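Long-range contact in peptidyl tryptophan dihydroxylase (Pseudomonas putida, PDB 7CTQ), which is an FAD-dependent monooxygenase that dihydroxylates a peptidyl tryptophan, a step essential for biogenesis of the tryptophylquinone cofactor of quinohemoprotein amine dehydrogenase: residues A[112-123]-A[127-138]. Sequence-based numbering, arbitrary orientation.
With FAD (flavin-adenine dinucleotide), chain C.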
# COMPACT_ATOMS: atom_id res chain seq x y z
N GLY A 112 13.92 6.79 -17.90
CA GLY A 112 14.00 5.72 -18.87
C GLY A 112 13.20 4.49 -18.48
O GLY A 112 13.05 4.16 -17.30
N ARG A 113 12.67 3.80 -19.49
CA ARG A 113 11.99 2.53 -19.25
C ARG A 113 13.01 1.42 -19.13
O ARG A 113 13.95 1.33 -19.93
CB ARG A 113 11.01 2.22 -20.38
CG ARG A 113 10.49 0.79 -20.33
CD ARG A 113 9.06 0.68 -20.82
NE ARG A 113 9.00 0.64 -22.27
CZ ARG A 113 7.87 0.57 -22.98
NH1 ARG A 113 7.92 0.54 -24.30
NH2 ARG A 113 6.70 0.53 -22.35
N VAL A 114 12.84 0.57 -18.12
CA VAL A 114 13.72 -0.58 -17.93
C VAL A 114 13.32 -1.67 -18.91
O VAL A 114 12.15 -2.05 -19.00
CB VAL A 114 13.67 -1.09 -16.48
CG1 VAL A 114 14.68 -2.21 -16.29
CG2 VAL A 114 13.93 0.05 -15.50
N ARG A 115 14.30 -2.18 -19.66
CA ARG A 115 14.08 -3.26 -20.62
C ARG A 115 14.08 -4.61 -19.93
O ARG A 115 13.17 -5.43 -20.12
CB ARG A 115 15.15 -3.24 -21.70
CG ARG A 115 14.76 -2.52 -22.97
CD ARG A 115 15.44 -3.11 -24.21
NE ARG A 115 15.48 -4.57 -24.17
CZ ARG A 115 16.59 -5.29 -24.33
NH1 ARG A 115 17.75 -4.68 -24.52
NH2 ARG A 115 16.53 -6.61 -24.28
N GLU A 116 15.11 -4.87 -19.12
CA GLU A 116 15.36 -6.19 -18.59
C GLU A 116 16.42 -6.09 -17.51
O GLU A 116 17.33 -5.26 -17.60
CB GLU A 116 15.83 -7.15 -19.70
CG GLU A 116 15.65 -8.62 -19.38
CD GLU A 116 15.82 -9.50 -20.60
OE1 GLU A 116 16.83 -9.33 -21.31
OE2 GLU A 116 14.93 -10.34 -20.85
N VAL A 117 16.28 -6.91 -16.48
CA VAL A 117 17.29 -7.04 -15.44
C VAL A 117 17.84 -8.45 -15.51
O VAL A 117 17.09 -9.41 -15.73
CB VAL A 117 16.72 -6.74 -14.04
CG1 VAL A 117 17.84 -6.46 -13.05
CG2 VAL A 117 15.75 -5.56 -14.11
N VAL A 118 19.16 -8.59 -15.36
CA VAL A 118 19.82 -9.86 -15.56
C VAL A 118 20.76 -10.14 -14.39
O VAL A 118 21.27 -9.21 -13.75
CB VAL A 118 20.59 -9.89 -16.90
CG1 VAL A 118 19.62 -9.84 -18.08
CG2 VAL A 118 21.57 -8.73 -16.97
N ARG A 119 20.97 -11.42 -14.10
CA ARG A 119 21.90 -11.83 -13.05
C ARG A 119 23.30 -11.81 -13.64
O ARG A 119 23.83 -12.81 -14.12
CB ARG A 119 21.53 -13.20 -12.50
CG ARG A 119 22.47 -13.74 -11.41
CD ARG A 119 22.65 -12.78 -10.25
NE ARG A 119 21.41 -12.51 -9.54
CZ ARG A 119 21.26 -11.55 -8.62
NH1 ARG A 119 22.29 -10.77 -8.30
NH2 ARG A 119 20.09 -11.37 -8.03
N ASP A 120 23.91 -10.62 -13.62
CA ASP A 120 25.24 -10.37 -14.17
C ASP A 120 26.10 -9.81 -13.05
O ASP A 120 25.97 -8.63 -12.70
CB ASP A 120 25.17 -9.40 -15.35
CG ASP A 120 26.43 -9.41 -16.20
OD1 ASP A 120 26.33 -9.69 -17.41
OD2 ASP A 120 27.52 -9.12 -15.65
N VAL A 121 27.01 -10.64 -12.52
CA VAL A 121 27.66 -10.46 -11.22
C VAL A 121 26.67 -9.84 -10.23
O VAL A 121 26.08 -10.55 -9.41
CB VAL A 121 28.98 -9.66 -11.31
CG1 VAL A 121 30.11 -10.56 -11.79
CG2 VAL A 121 28.90 -8.42 -12.22
N GLY A 122 26.46 -8.53 -10.31
CA GLY A 122 25.40 -7.89 -9.55
C GLY A 122 24.09 -7.89 -10.33
O GLY A 122 23.66 -8.93 -10.83
N HIS A 123 23.47 -6.72 -10.44
CA HIS A 123 22.24 -6.57 -11.20
C HIS A 123 22.54 -5.81 -12.48
O HIS A 123 23.11 -4.71 -12.44
CB HIS A 123 21.18 -5.83 -10.39
CG HIS A 123 20.67 -6.62 -9.23
ND1 HIS A 123 19.53 -7.39 -9.29
CD2 HIS A 123 21.16 -6.76 -7.97
CE1 HIS A 123 19.34 -7.98 -8.13
NE2 HIS A 123 20.31 -7.61 -7.31
N LEU A 127 18.24 -0.64 -19.99
CA LEU A 127 17.19 0.33 -20.30
C LEU A 127 16.87 0.32 -21.79
O LEU A 127 17.65 -0.15 -22.61
CB LEU A 127 17.62 1.73 -19.86
CG LEU A 127 17.08 2.24 -18.52
CD1 LEU A 127 17.79 1.56 -17.35
CD2 LEU A 127 17.23 3.76 -18.43
N ASP A 128 15.70 0.88 -22.12
CA ASP A 128 15.22 0.88 -23.50
C ASP A 128 16.18 1.61 -24.44
O ASP A 128 16.32 1.22 -25.60
CB ASP A 128 13.83 1.52 -23.57
CG ASP A 128 12.74 0.51 -23.87
OD1 ASP A 128 11.56 0.85 -23.66
OD2 ASP A 128 13.06 -0.59 -24.36
N ASP A 129 16.85 2.66 -23.96
CA ASP A 129 17.79 3.42 -24.78
C ASP A 129 19.16 2.76 -24.88
O ASP A 129 20.11 3.39 -25.36
CB ASP A 129 17.94 4.85 -24.23
CG ASP A 129 18.35 4.89 -22.76
OD1 ASP A 129 19.15 4.04 -22.31
OD2 ASP A 129 17.88 5.81 -22.05
N GLY A 130 19.30 1.51 -24.43
CA GLY A 130 20.54 0.78 -24.55
C GLY A 130 21.48 0.88 -23.37
O GLY A 130 22.39 0.06 -23.26
N GLN A 131 21.29 1.86 -22.48
CA GLN A 131 22.16 2.00 -21.32
C GLN A 131 22.02 0.80 -20.39
O GLN A 131 20.95 0.20 -20.26
CB GLN A 131 21.86 3.27 -20.53
CG GLN A 131 21.99 4.57 -21.29
CD GLN A 131 21.39 5.73 -20.51
OE1 GLN A 131 20.29 6.18 -20.82
NE2 GLN A 131 22.10 6.20 -19.50
N VAL A 132 23.12 0.47 -19.72
CA VAL A 132 23.16 -0.62 -18.76
C VAL A 132 23.69 -0.05 -17.45
O VAL A 132 24.84 0.40 -17.39
CB VAL A 132 24.03 -1.79 -19.25
CG1 VAL A 132 24.15 -2.86 -18.18
CG2 VAL A 132 23.44 -2.37 -20.53
N LEU A 133 22.86 -0.07 -16.42
CA LEU A 133 23.25 0.40 -15.09
C LEU A 133 23.48 -0.80 -14.18
O LEU A 133 22.63 -1.69 -14.08
CB LEU A 133 22.19 1.32 -14.50
CG LEU A 133 21.77 2.46 -15.44
CD1 LEU A 133 20.36 2.97 -15.13
CD2 LEU A 133 22.78 3.61 -15.40
N GLN A 134 24.65 -0.84 -13.54
CA GLN A 134 25.02 -1.93 -12.66
C GLN A 134 24.55 -1.62 -11.24
O GLN A 134 24.73 -0.50 -10.75
CB GLN A 134 26.53 -2.17 -12.68
CG GLN A 134 26.98 -3.41 -11.89
CD GLN A 134 27.53 -3.08 -10.50
OE1 GLN A 134 27.45 -1.94 -10.04
NE2 GLN A 134 28.08 -4.09 -9.83
N ALA A 135 23.93 -2.61 -10.59
CA ALA A 135 23.45 -2.47 -9.23
C ALA A 135 24.00 -3.59 -8.38
O ALA A 135 23.92 -4.76 -8.76
CB ALA A 135 21.92 -2.47 -9.17
N ASP A 136 24.59 -3.23 -7.23
CA ASP A 136 24.89 -4.21 -6.20
C ASP A 136 23.64 -4.59 -5.42
O ASP A 136 23.56 -5.72 -4.90
CB ASP A 136 25.95 -3.68 -5.24
CG ASP A 136 27.32 -3.57 -5.89
OD1 ASP A 136 27.86 -4.61 -6.35
OD2 ASP A 136 27.84 -2.43 -5.96
N PHE A 137 22.68 -3.67 -5.32
CA PHE A 137 21.40 -3.90 -4.67
C PHE A 137 20.28 -3.25 -5.46
O PHE A 137 20.37 -2.07 -5.82
CB PHE A 137 21.37 -3.37 -3.23
CG PHE A 137 20.24 -3.94 -2.41
CD1 PHE A 137 18.94 -3.45 -2.56
CD2 PHE A 137 20.47 -4.98 -1.52
CE1 PHE A 137 17.89 -4.00 -1.81
CE2 PHE A 137 19.42 -5.53 -0.78
CZ PHE A 137 18.14 -5.04 -0.93
N LEU A 138 19.21 -4.01 -5.70
CA LEU A 138 18.08 -3.56 -6.50
C LEU A 138 16.83 -3.42 -5.63
O LEU A 138 16.43 -4.38 -4.96
CB LEU A 138 17.83 -4.54 -7.64
CG LEU A 138 16.76 -4.13 -8.65
CD1 LEU A 138 17.36 -3.11 -9.57
CD2 LEU A 138 16.25 -5.34 -9.42
PA FAD C . 3.38 3.27 -8.70
O1A FAD C . 2.77 4.47 -8.08
O2A FAD C . 2.49 2.62 -9.75
O5B FAD C . 4.81 3.65 -9.21
C5B FAD C . 5.49 2.84 -10.19
C4B FAD C . 6.36 3.78 -10.98
O4B FAD C . 7.25 3.00 -11.83
C3B FAD C . 5.63 4.76 -11.91
O3B FAD C . 6.27 6.03 -11.89
C2B FAD C . 5.70 4.06 -13.27
O2B FAD C . 5.70 4.98 -14.37
C1B FAD C . 7.07 3.39 -13.17
N9A FAD C . 7.31 2.24 -14.03
C8A FAD C . 6.45 1.24 -14.38
N7A FAD C . 6.96 0.32 -15.17
C5A FAD C . 8.25 0.78 -15.38
C6A FAD C . 9.32 0.28 -16.14
N6A FAD C . 9.27 -0.83 -16.87
N1A FAD C . 10.49 0.98 -16.14
C2A FAD C . 10.56 2.10 -15.41
N3A FAD C . 9.61 2.66 -14.66
C4A FAD C . 8.48 1.95 -14.68
N1 FAD C . -4.52 4.94 -4.22
C2 FAD C . -5.01 6.02 -3.53
O2 FAD C . -4.41 6.51 -2.58
N3 FAD C . -6.21 6.58 -3.91
C4 FAD C . -7.01 6.17 -4.96
O4 FAD C . -8.06 6.76 -5.21
C4X FAD C . -6.48 5.03 -5.68
N5 FAD C . -7.18 4.56 -6.68
C5X FAD C . -6.68 3.47 -7.38
C6 FAD C . -7.42 2.96 -8.45
C7 FAD C . -6.96 1.86 -9.16
C7M FAD C . -7.78 1.33 -10.31
C8 FAD C . -5.75 1.25 -8.80
C8M FAD C . -5.23 0.06 -9.56
C9 FAD C . -5.01 1.76 -7.74
C9A FAD C . -5.47 2.86 -7.02
N10 FAD C . -4.74 3.40 -5.95
C10 FAD C . -5.23 4.48 -5.24
C1' FAD C . -3.49 2.77 -5.51
C2' FAD C . -2.24 3.53 -5.90
O2' FAD C . -2.23 3.86 -7.29
C3' FAD C . -1.03 2.65 -5.56
O3' FAD C . -1.22 2.15 -4.25
C4' FAD C . 0.33 3.34 -5.62
O4' FAD C . 0.43 4.21 -6.76
C5' FAD C . 1.45 2.33 -5.63
O5' FAD C . 2.69 3.02 -5.49
P FAD C . 4.01 2.43 -6.07
O1P FAD C . 4.23 1.07 -5.40
O2P FAD C . 5.12 3.42 -5.96
O3P FAD C . 3.65 2.17 -7.59
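A three-stranded antiparallel meander at the margin of the FAD-binding Rossmann-type sheet brings 112-123 against 127-138, with strand 123-127 running between its outer strands, 108-119 and 132-135. The segments meet at the two ends of that middle strand. At the adenine end, Val114 and Leu127 form an antiparallel non-hydrogen-bonded pair, and Asp128 N donates to Arg113 O at 2.8 Å. The carboxylate of Asp128 joins the same arginine: Arg113 NE gives Asp128 OD1 a nearly straight bond of 2.9 Å (175°), a salt bridge in which OD1 lies in the guanidinium plane, although the carboxylate is turned 67° from it. This bridge ties the strand beside the cofactor to the type I turn of Leu127 to Gly130. Val114 N donates a nearly straight hydrogen bond to FAD N1A at 3.1 Å, holding the adenine against this strand, while Val114 CG2, on the backbone-N side of the residue, packs against FAD N1A.

At the far end His123 and Ala135 form a hydrogen-bonded pair: His123 N reaches Ala135 O at 2.6 Å and Ala135 N returns to His123 O at 2.9 Å, both in the carbonyl planes. With His123 CG anti to the carbonyl carbon (chi1 -68°), the imidazole lies flat over Leu138, whose CB sits 3.7 Å from the ring centroid in a CH-pi contact. Arg119 NH1 lies over the opposite face, offset toward the rim, so the ring is sandwiched; Asp256 forms a salt bridge with that arginine. Leu138 CD2 also meets Val117 CG1 tip to tip, at 4.1 Å.

Val117 and Leu138 both continue onto Leu11 of strand 8-11, and Val114 and Leu127 onto Val34 of strand 31-35. Beyond Ala135 the chain enters strand 137-140, where Phe137 packs on helix 285-294.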